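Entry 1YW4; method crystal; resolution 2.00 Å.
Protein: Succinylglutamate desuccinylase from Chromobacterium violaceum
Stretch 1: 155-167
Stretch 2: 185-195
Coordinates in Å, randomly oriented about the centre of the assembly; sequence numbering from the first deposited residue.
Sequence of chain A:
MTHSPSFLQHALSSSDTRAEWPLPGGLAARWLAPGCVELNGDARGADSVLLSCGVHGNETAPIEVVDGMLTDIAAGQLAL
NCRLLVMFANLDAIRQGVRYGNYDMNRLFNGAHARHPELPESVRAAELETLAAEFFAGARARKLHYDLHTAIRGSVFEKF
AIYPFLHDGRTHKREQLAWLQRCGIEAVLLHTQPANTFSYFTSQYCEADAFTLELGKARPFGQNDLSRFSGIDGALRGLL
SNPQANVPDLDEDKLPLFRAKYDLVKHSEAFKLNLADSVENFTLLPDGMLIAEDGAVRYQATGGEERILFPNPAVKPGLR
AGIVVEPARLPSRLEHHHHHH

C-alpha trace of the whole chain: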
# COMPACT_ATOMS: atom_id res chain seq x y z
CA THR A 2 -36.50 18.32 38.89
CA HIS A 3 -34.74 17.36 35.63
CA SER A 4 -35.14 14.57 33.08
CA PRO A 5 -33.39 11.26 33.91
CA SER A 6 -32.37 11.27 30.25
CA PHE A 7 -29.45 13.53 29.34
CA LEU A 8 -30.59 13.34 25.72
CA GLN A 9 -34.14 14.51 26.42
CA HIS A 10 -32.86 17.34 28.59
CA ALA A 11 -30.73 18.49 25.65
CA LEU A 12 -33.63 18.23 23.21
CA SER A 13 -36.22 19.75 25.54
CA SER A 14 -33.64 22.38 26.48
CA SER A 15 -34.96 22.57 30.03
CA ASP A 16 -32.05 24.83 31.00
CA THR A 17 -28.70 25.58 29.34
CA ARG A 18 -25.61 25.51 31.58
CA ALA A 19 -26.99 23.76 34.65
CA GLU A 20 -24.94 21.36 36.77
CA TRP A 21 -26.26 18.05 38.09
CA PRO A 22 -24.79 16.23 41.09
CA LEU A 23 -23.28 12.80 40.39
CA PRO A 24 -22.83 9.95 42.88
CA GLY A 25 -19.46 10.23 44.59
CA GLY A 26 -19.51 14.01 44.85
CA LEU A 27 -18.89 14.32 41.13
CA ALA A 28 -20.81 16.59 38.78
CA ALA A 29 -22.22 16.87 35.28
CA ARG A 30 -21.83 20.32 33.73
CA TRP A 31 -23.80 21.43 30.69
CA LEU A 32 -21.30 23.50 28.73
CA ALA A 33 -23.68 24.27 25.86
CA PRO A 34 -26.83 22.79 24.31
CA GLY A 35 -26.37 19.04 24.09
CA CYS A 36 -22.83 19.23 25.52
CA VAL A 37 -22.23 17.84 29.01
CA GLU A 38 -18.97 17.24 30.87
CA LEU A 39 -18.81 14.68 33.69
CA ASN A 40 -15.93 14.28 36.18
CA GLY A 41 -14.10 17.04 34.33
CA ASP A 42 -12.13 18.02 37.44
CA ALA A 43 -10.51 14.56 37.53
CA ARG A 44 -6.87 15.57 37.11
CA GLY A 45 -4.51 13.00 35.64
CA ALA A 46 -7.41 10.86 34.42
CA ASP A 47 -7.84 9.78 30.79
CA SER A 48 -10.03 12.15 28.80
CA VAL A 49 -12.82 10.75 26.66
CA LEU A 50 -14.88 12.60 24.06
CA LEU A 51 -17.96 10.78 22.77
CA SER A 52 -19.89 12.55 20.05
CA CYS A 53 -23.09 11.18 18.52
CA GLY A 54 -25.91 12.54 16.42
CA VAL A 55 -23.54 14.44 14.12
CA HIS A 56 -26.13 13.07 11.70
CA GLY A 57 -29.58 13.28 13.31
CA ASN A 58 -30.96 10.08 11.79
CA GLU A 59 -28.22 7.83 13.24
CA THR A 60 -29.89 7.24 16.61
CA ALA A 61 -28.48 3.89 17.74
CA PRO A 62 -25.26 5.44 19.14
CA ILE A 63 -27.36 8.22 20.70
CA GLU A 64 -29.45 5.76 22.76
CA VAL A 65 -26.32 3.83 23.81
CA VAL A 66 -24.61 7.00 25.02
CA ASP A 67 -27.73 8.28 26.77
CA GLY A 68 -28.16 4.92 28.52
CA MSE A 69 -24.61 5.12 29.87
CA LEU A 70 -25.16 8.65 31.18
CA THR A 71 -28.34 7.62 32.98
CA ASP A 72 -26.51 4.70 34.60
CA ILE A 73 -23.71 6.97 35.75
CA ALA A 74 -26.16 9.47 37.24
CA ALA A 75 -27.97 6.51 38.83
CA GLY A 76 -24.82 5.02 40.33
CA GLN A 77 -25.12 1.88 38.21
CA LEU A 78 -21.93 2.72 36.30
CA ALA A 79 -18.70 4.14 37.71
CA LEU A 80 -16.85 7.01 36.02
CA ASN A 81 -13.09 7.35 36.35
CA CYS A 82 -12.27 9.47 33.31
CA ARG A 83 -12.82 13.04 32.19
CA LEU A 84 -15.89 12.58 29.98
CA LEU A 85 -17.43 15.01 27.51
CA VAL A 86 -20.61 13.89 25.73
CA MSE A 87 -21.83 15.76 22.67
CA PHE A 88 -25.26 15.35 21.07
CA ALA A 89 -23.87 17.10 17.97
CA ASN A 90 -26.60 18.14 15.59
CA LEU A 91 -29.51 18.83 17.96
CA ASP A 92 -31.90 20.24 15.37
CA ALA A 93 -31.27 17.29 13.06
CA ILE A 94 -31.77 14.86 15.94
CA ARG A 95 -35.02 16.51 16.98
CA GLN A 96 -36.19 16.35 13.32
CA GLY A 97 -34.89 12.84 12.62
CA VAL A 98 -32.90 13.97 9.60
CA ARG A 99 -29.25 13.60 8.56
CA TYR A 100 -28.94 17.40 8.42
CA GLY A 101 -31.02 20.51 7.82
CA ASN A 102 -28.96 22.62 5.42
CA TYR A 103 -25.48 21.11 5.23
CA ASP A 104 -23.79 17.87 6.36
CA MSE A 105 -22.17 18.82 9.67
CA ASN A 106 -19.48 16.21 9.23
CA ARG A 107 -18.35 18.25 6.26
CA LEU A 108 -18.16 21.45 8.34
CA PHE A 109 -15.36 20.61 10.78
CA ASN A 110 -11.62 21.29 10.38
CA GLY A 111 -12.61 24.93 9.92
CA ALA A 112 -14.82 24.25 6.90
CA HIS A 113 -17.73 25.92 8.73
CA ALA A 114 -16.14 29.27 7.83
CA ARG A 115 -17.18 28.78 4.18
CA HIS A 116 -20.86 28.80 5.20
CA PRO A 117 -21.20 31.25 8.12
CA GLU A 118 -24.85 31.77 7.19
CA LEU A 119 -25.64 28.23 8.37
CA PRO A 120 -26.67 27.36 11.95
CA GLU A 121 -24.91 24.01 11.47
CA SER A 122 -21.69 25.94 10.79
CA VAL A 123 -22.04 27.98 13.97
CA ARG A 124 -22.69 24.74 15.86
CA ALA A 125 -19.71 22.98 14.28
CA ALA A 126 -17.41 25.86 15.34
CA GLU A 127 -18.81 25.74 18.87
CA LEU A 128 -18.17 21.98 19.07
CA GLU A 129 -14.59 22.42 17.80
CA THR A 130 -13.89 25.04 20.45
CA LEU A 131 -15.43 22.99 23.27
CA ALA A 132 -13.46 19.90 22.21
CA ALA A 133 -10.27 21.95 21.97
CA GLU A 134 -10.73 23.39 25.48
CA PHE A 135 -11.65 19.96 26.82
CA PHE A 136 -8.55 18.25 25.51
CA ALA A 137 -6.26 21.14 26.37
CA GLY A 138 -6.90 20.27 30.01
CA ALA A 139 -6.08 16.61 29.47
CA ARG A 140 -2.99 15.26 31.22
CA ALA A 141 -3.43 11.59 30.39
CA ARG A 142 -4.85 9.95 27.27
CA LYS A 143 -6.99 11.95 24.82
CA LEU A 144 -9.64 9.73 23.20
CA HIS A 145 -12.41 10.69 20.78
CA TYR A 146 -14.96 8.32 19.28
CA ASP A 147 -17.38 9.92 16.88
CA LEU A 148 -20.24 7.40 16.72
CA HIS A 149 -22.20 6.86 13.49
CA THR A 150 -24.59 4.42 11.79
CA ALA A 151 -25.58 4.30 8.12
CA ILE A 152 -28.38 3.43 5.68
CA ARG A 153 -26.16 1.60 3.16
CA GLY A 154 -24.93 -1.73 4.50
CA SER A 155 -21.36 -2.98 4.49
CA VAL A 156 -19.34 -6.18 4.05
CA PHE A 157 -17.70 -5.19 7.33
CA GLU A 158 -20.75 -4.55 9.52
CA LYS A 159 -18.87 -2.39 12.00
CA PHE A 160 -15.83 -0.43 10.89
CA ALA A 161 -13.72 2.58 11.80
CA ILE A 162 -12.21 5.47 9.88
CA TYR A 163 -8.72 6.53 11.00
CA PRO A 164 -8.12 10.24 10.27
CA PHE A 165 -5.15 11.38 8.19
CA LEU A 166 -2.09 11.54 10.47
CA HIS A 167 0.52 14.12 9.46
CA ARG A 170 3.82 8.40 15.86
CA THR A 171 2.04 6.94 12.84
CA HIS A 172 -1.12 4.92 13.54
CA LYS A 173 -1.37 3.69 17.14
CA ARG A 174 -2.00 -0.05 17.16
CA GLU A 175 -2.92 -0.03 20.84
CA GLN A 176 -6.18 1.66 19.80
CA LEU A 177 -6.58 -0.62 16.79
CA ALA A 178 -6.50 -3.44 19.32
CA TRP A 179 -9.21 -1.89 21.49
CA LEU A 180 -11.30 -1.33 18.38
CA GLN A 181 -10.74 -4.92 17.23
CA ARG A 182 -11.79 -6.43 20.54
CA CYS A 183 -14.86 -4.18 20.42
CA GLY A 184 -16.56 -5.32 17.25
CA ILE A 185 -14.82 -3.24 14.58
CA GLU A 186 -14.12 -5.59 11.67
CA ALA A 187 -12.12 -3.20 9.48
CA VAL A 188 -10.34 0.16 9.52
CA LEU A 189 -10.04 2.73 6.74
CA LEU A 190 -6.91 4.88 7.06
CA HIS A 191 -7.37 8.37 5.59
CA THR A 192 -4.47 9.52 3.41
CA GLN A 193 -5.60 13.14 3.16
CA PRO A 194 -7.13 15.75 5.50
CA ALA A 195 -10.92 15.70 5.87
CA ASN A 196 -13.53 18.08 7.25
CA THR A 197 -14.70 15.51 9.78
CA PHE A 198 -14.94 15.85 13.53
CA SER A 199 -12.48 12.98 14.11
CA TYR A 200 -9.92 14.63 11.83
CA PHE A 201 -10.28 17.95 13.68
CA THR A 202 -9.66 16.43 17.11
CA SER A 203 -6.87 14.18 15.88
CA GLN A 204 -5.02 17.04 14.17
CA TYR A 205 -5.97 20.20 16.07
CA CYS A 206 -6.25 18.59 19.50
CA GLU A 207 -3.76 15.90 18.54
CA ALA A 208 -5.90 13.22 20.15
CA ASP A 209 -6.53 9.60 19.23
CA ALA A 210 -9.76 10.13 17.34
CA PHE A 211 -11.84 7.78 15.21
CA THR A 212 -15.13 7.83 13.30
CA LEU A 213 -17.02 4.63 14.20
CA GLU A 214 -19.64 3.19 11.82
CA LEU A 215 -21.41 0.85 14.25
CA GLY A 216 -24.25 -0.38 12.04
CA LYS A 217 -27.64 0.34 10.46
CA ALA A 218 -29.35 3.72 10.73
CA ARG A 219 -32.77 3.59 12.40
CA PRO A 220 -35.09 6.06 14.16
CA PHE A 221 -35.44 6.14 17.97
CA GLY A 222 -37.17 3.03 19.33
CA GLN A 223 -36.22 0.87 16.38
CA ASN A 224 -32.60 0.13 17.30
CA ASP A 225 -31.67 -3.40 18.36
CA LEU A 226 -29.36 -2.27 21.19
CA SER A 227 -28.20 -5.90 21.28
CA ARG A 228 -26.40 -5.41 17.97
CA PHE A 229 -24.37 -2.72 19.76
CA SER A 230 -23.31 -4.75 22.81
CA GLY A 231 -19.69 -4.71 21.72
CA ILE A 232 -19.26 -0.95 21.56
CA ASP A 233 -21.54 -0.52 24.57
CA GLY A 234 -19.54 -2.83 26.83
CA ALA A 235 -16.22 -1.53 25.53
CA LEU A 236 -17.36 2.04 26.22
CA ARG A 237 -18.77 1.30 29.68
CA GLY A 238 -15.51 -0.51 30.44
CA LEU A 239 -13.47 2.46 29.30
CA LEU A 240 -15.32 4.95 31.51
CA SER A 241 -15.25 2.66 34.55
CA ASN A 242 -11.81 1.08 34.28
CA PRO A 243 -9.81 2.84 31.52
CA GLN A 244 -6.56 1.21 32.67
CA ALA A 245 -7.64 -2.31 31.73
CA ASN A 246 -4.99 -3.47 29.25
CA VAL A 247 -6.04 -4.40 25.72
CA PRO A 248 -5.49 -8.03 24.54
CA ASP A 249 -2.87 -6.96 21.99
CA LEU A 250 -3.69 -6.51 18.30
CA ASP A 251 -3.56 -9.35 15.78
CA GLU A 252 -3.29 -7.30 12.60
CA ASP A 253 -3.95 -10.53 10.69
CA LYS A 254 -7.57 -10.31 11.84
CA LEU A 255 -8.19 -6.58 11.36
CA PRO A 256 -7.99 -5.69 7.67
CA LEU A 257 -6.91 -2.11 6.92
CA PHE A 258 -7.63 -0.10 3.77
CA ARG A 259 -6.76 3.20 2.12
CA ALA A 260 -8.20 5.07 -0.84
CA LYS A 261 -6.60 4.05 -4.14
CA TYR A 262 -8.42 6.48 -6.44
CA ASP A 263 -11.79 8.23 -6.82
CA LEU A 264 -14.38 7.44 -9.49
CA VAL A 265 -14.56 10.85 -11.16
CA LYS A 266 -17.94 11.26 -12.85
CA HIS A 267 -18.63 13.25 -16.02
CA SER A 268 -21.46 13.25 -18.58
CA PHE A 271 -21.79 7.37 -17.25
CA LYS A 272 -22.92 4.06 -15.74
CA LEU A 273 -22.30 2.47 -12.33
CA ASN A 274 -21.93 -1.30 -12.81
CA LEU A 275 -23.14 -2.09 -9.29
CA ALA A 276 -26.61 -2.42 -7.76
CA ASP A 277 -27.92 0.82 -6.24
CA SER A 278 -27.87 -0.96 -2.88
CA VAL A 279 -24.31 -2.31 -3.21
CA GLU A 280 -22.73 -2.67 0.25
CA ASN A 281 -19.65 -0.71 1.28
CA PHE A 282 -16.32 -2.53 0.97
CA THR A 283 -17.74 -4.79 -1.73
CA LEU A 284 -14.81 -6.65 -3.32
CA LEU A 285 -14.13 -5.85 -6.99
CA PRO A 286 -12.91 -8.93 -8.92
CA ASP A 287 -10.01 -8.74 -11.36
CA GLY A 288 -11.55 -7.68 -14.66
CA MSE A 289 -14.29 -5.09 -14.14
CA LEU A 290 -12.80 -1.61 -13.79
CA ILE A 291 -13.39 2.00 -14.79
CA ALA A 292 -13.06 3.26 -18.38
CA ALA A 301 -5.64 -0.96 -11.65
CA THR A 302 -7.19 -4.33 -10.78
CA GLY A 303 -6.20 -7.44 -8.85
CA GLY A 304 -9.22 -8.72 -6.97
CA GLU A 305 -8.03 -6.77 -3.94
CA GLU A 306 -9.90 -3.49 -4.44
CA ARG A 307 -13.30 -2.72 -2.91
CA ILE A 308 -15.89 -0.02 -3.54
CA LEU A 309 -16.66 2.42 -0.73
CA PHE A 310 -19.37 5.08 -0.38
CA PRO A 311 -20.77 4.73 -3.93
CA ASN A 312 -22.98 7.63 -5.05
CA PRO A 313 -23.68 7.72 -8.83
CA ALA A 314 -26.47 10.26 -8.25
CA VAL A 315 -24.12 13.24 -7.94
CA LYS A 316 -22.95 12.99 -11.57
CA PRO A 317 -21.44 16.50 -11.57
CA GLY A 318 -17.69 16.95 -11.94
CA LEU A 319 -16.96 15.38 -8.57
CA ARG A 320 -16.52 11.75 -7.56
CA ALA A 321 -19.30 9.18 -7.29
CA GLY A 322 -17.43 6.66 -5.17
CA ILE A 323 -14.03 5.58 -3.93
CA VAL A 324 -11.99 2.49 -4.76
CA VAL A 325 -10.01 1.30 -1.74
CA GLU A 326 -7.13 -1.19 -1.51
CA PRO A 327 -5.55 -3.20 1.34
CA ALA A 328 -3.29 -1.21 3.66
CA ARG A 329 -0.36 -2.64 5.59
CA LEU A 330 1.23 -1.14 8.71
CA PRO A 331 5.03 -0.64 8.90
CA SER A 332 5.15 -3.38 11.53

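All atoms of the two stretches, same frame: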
# COMPACT_ATOMS: atom_id res chain seq x y z
N SER A 155 -22.77 -2.78 4.77
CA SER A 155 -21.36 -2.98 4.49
C SER A 155 -20.89 -4.42 4.68
O SER A 155 -21.44 -5.15 5.51
CB SER A 155 -20.54 -2.04 5.38
OG SER A 155 -19.17 -2.35 5.34
N VAL A 156 -19.88 -4.83 3.92
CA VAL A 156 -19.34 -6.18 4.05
C VAL A 156 -18.78 -6.32 5.46
O VAL A 156 -18.82 -7.39 6.06
CB VAL A 156 -18.20 -6.44 3.05
CG1 VAL A 156 -17.49 -7.75 3.39
CG2 VAL A 156 -18.77 -6.49 1.64
N PHE A 157 -18.25 -5.21 5.98
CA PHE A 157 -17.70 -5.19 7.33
C PHE A 157 -18.69 -4.40 8.17
O PHE A 157 -18.58 -3.18 8.30
CB PHE A 157 -16.32 -4.51 7.34
CG PHE A 157 -15.29 -5.22 6.51
CD1 PHE A 157 -14.81 -6.47 6.89
CD2 PHE A 157 -14.81 -4.65 5.34
CE1 PHE A 157 -13.87 -7.14 6.12
CE2 PHE A 157 -13.86 -5.32 4.55
CZ PHE A 157 -13.39 -6.56 4.95
N GLU A 158 -19.69 -5.11 8.70
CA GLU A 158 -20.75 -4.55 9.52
C GLU A 158 -20.31 -3.31 10.29
O GLU A 158 -20.82 -2.21 10.06
CB GLU A 158 -21.23 -5.61 10.52
CG GLU A 158 -22.68 -6.02 10.38
CD GLU A 158 -23.64 -5.02 10.99
OE1 GLU A 158 -23.57 -4.82 12.22
OE2 GLU A 158 -24.46 -4.44 10.24
N LYS A 159 -19.37 -3.49 11.20
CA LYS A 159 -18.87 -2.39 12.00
C LYS A 159 -17.44 -2.07 11.60
O LYS A 159 -16.58 -2.96 11.58
CB LYS A 159 -18.96 -2.77 13.48
CG LYS A 159 -20.39 -3.10 13.92
CD LYS A 159 -20.42 -3.75 15.28
CE LYS A 159 -19.73 -5.10 15.26
NZ LYS A 159 -19.66 -5.72 16.62
N PHE A 160 -17.18 -0.81 11.26
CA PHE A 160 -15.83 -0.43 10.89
C PHE A 160 -15.47 0.98 11.36
O PHE A 160 -16.34 1.76 11.74
CB PHE A 160 -15.62 -0.59 9.37
CG PHE A 160 -16.38 0.40 8.52
CD1 PHE A 160 -15.81 1.62 8.17
CD2 PHE A 160 -17.67 0.11 8.07
CE1 PHE A 160 -16.52 2.53 7.38
CE2 PHE A 160 -18.38 1.02 7.29
CZ PHE A 160 -17.80 2.23 6.94
N ALA A 161 -14.18 1.28 11.35
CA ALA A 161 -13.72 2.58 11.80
C ALA A 161 -12.95 3.30 10.70
O ALA A 161 -12.42 2.68 9.78
CB ALA A 161 -12.83 2.42 13.03
N ILE A 162 -12.93 4.62 10.82
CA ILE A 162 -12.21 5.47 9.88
C ILE A 162 -11.12 6.14 10.71
O ILE A 162 -11.41 6.80 11.71
CB ILE A 162 -13.10 6.58 9.30
CG1 ILE A 162 -14.40 5.98 8.76
CG2 ILE A 162 -12.34 7.34 8.24
CD1 ILE A 162 -14.22 4.95 7.67
N TYR A 163 -9.87 5.95 10.30
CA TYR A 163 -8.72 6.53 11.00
C TYR A 163 -8.31 7.80 10.25
O TYR A 163 -7.86 7.73 9.11
CB TYR A 163 -7.56 5.53 11.03
CG TYR A 163 -6.63 5.64 12.23
CD1 TYR A 163 -6.14 4.49 12.85
CD2 TYR A 163 -6.22 6.88 12.73
CE1 TYR A 163 -5.26 4.56 13.93
CE2 TYR A 163 -5.33 6.96 13.81
CZ TYR A 163 -4.87 5.80 14.41
OH TYR A 163 -4.00 5.86 15.48
N PRO A 164 -8.47 8.96 10.89
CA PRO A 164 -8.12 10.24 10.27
C PRO A 164 -6.68 10.32 9.76
O PRO A 164 -5.79 9.61 10.24
CB PRO A 164 -8.40 11.26 11.39
CG PRO A 164 -8.19 10.45 12.63
CD PRO A 164 -8.87 9.16 12.29
N PHE A 165 -6.47 11.18 8.77
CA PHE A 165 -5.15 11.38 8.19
C PHE A 165 -4.19 11.88 9.27
O PHE A 165 -4.45 12.90 9.91
CB PHE A 165 -5.21 12.39 7.05
CG PHE A 165 -3.88 12.68 6.41
CD1 PHE A 165 -3.58 13.96 5.94
CD2 PHE A 165 -2.91 11.68 6.29
CE1 PHE A 165 -2.34 14.24 5.35
CE2 PHE A 165 -1.67 11.94 5.71
CZ PHE A 165 -1.39 13.23 5.24
N LEU A 166 -3.09 11.16 9.48
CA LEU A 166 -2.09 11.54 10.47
C LEU A 166 -0.88 12.16 9.79
O LEU A 166 -0.19 11.50 9.01
CB LEU A 166 -1.65 10.31 11.27
CG LEU A 166 -2.72 9.56 12.08
CD1 LEU A 166 -2.10 8.33 12.72
CD2 LEU A 166 -3.30 10.48 13.15
N HIS A 167 -0.62 13.44 10.06
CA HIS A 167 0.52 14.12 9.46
C HIS A 167 1.82 13.73 10.15
O HIS A 167 2.67 14.58 10.43
CB HIS A 167 0.34 15.64 9.53
CG HIS A 167 -0.89 16.15 8.85
ND1 HIS A 167 -0.94 17.37 8.21
CD2 HIS A 167 -2.13 15.61 8.74
CE1 HIS A 167 -2.16 17.56 7.73
NE2 HIS A 167 -2.90 16.51 8.04
N ILE A 185 -15.28 -3.79 15.85
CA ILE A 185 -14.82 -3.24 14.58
C ILE A 185 -14.20 -4.38 13.78
O ILE A 185 -13.36 -5.13 14.30
CB ILE A 185 -13.76 -2.14 14.80
CG1 ILE A 185 -14.31 -1.07 15.74
CG2 ILE A 185 -13.37 -1.53 13.47
CD1 ILE A 185 -15.60 -0.42 15.25
N GLU A 186 -14.61 -4.52 12.53
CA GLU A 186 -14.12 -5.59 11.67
C GLU A 186 -13.17 -5.10 10.58
O GLU A 186 -12.62 -5.90 9.83
CB GLU A 186 -15.31 -6.31 11.03
CG GLU A 186 -16.40 -6.70 12.02
CD GLU A 186 -17.62 -7.31 11.34
OE1 GLU A 186 -18.66 -7.47 12.02
OE2 GLU A 186 -17.54 -7.62 10.14
N ALA A 187 -13.00 -3.79 10.49
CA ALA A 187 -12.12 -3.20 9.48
C ALA A 187 -11.85 -1.73 9.77
O ALA A 187 -12.67 -1.05 10.41
CB ALA A 187 -12.75 -3.35 8.10
N VAL A 188 -10.71 -1.24 9.31
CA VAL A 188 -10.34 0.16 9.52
C VAL A 188 -9.87 0.82 8.23
O VAL A 188 -9.04 0.27 7.50
CB VAL A 188 -9.21 0.29 10.57
CG1 VAL A 188 -8.94 1.77 10.85
CG2 VAL A 188 -9.59 -0.42 11.84
N LEU A 189 -10.44 1.98 7.93
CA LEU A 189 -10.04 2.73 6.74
C LEU A 189 -9.10 3.83 7.24
O LEU A 189 -9.44 4.58 8.15
CB LEU A 189 -11.27 3.38 6.07
CG LEU A 189 -10.97 4.36 4.93
CD1 LEU A 189 -10.41 3.60 3.73
CD2 LEU A 189 -12.24 5.10 4.54
N LEU A 190 -7.90 3.88 6.67
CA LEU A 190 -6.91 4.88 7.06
C LEU A 190 -6.94 6.01 6.03
O LEU A 190 -6.65 5.80 4.85
CB LEU A 190 -5.51 4.26 7.08
CG LEU A 190 -5.38 2.83 7.65
CD1 LEU A 190 -3.98 2.29 7.31
CD2 LEU A 190 -5.62 2.83 9.15
N HIS A 191 -7.31 7.21 6.48
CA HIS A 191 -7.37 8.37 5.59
C HIS A 191 -5.97 8.82 5.20
O HIS A 191 -5.08 8.92 6.04
CB HIS A 191 -8.11 9.52 6.28
CG HIS A 191 -9.58 9.55 5.99
ND1 HIS A 191 -10.45 10.40 6.63
CD2 HIS A 191 -10.33 8.84 5.11
CE1 HIS A 191 -11.67 10.22 6.16
NE2 HIS A 191 -11.63 9.28 5.23
N THR A 192 -5.78 9.10 3.91
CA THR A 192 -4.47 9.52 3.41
C THR A 192 -4.42 11.01 3.11
O THR A 192 -3.41 11.52 2.63
CB THR A 192 -4.08 8.73 2.16
OG1 THR A 192 -5.17 8.73 1.23
CG2 THR A 192 -3.74 7.30 2.52
N GLN A 193 -5.52 11.70 3.39
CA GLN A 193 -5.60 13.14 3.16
C GLN A 193 -6.51 13.77 4.22
O GLN A 193 -7.39 13.10 4.77
CB GLN A 193 -6.15 13.44 1.76
CG GLN A 193 -5.23 13.03 0.60
CD GLN A 193 -5.52 11.63 0.07
OE1 GLN A 193 -4.80 11.12 -0.78
NE2 GLN A 193 -6.59 11.01 0.57
N PRO A 194 -6.31 15.06 4.51
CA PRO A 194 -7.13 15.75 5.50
C PRO A 194 -8.60 15.74 5.11
O PRO A 194 -8.93 15.76 3.92
CB PRO A 194 -6.55 17.16 5.51
CG PRO A 194 -6.05 17.33 4.10
CD PRO A 194 -5.38 15.99 3.86
N ALA A 195 -9.48 15.70 6.11
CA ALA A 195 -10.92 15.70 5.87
C ALA A 195 -11.60 16.70 6.80
O ALA A 195 -11.04 17.08 7.82
CB ALA A 195 -11.51 14.31 6.09
O HOH W 1 -4.64 7.73 8.56
O HOH W 2 -8.64 12.90 7.59

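The two strands run parallel, yet when the regular pairing ends the contact continues: a pair of waters takes over where direct backbone bonds stop, and the Phe165 ring lies against the backbone of the partner loop. Water 2 accepts from Phe165 N at 3.0 Å and donates to Gln193 O at 3.1 Å, with His191 ND1 also 3.2 Å from the water oxygen; Phe165 N and Gln193 O make no direct hydrogen bond to one another here. Water 1 lies between two carbonyl oxygens, 2.8 Å from Pro164 O and 2.8 Å from His191 O, so it too spans both stretches.

Before that point the rule is the ordinary parallel ladder. The strands cross at -20° with a closest axial approach of 4.5 Å, and the odd-numbered residues of the first stretch carry all the direct bonds. Glu186 N donates to Lys159 O (2.7 Å), Ala161 N to Ala187 O (2.9 Å), Leu189 N to Ala161 O (2.8 Å), Tyr163 N to Leu189 O (2.6 Å) and His191 N to Tyr163 O (2.7 Å). All five are close to straight, with N-H...O angles from 164° (Ala161 N to Ala187 O) to 176° (Tyr163 N to Leu189 O). Ala161 and Tyr163 each give and receive, reaching a different partner residue with N and with O, as parallel pairing requires. Supporting CA-H...O contacts accompany the ladder, among them Val188 CA to Ala161 O at 3.3 Å and Ile162 CA to Leu189 O at 3.4 Å. The entry to the ladder is less tidy: Ala187 N is buried by the contact without any partner and stands 3.8 Å from Lys159 O, the carbonyl to which Glu186 N donates.

Side chains alternate between the two faces. On the face of Ile162 and Leu189, Ile162 CD1 packs 3.7 Å from Leu189 CD2, while Ile162 CG2 sits over the His191 ring, 3.6 Å from His191 CE1 and only 16° off the ring normal in a CH-pi contact. One isoleucine thus serves both its paired leucine and a histidine beyond the strand. On the face of Ala161 and Tyr163, the small Ala161 CB is 4.0 Å from Ile185 CG2, and Tyr163 CB lies 3.8 Å from Leu190 CD2 and 4.0 Å from Val188 CG1. The end of the tyrosine leads away from the other stretch, and its hydroxyl is bonded elsewhere in the structure.

Aromatic rings meet small or backbone groups near both ends of the contact. At the start, Ala187 CB approaches Phe157 CG to 3.5 Å and lies over the ring face in a second CH-pi contact. At the finish, Phe165 has the most area covered by the other stretch: Thr192 O and Gln193 N lie over one face of its ring, and Phe165 CD1 comes within 3.4 Å of Pro194 CD. The lesson is economical: backbone bonds set the register, and a methyl group or a stretch of backbone can pack over one face of a ring.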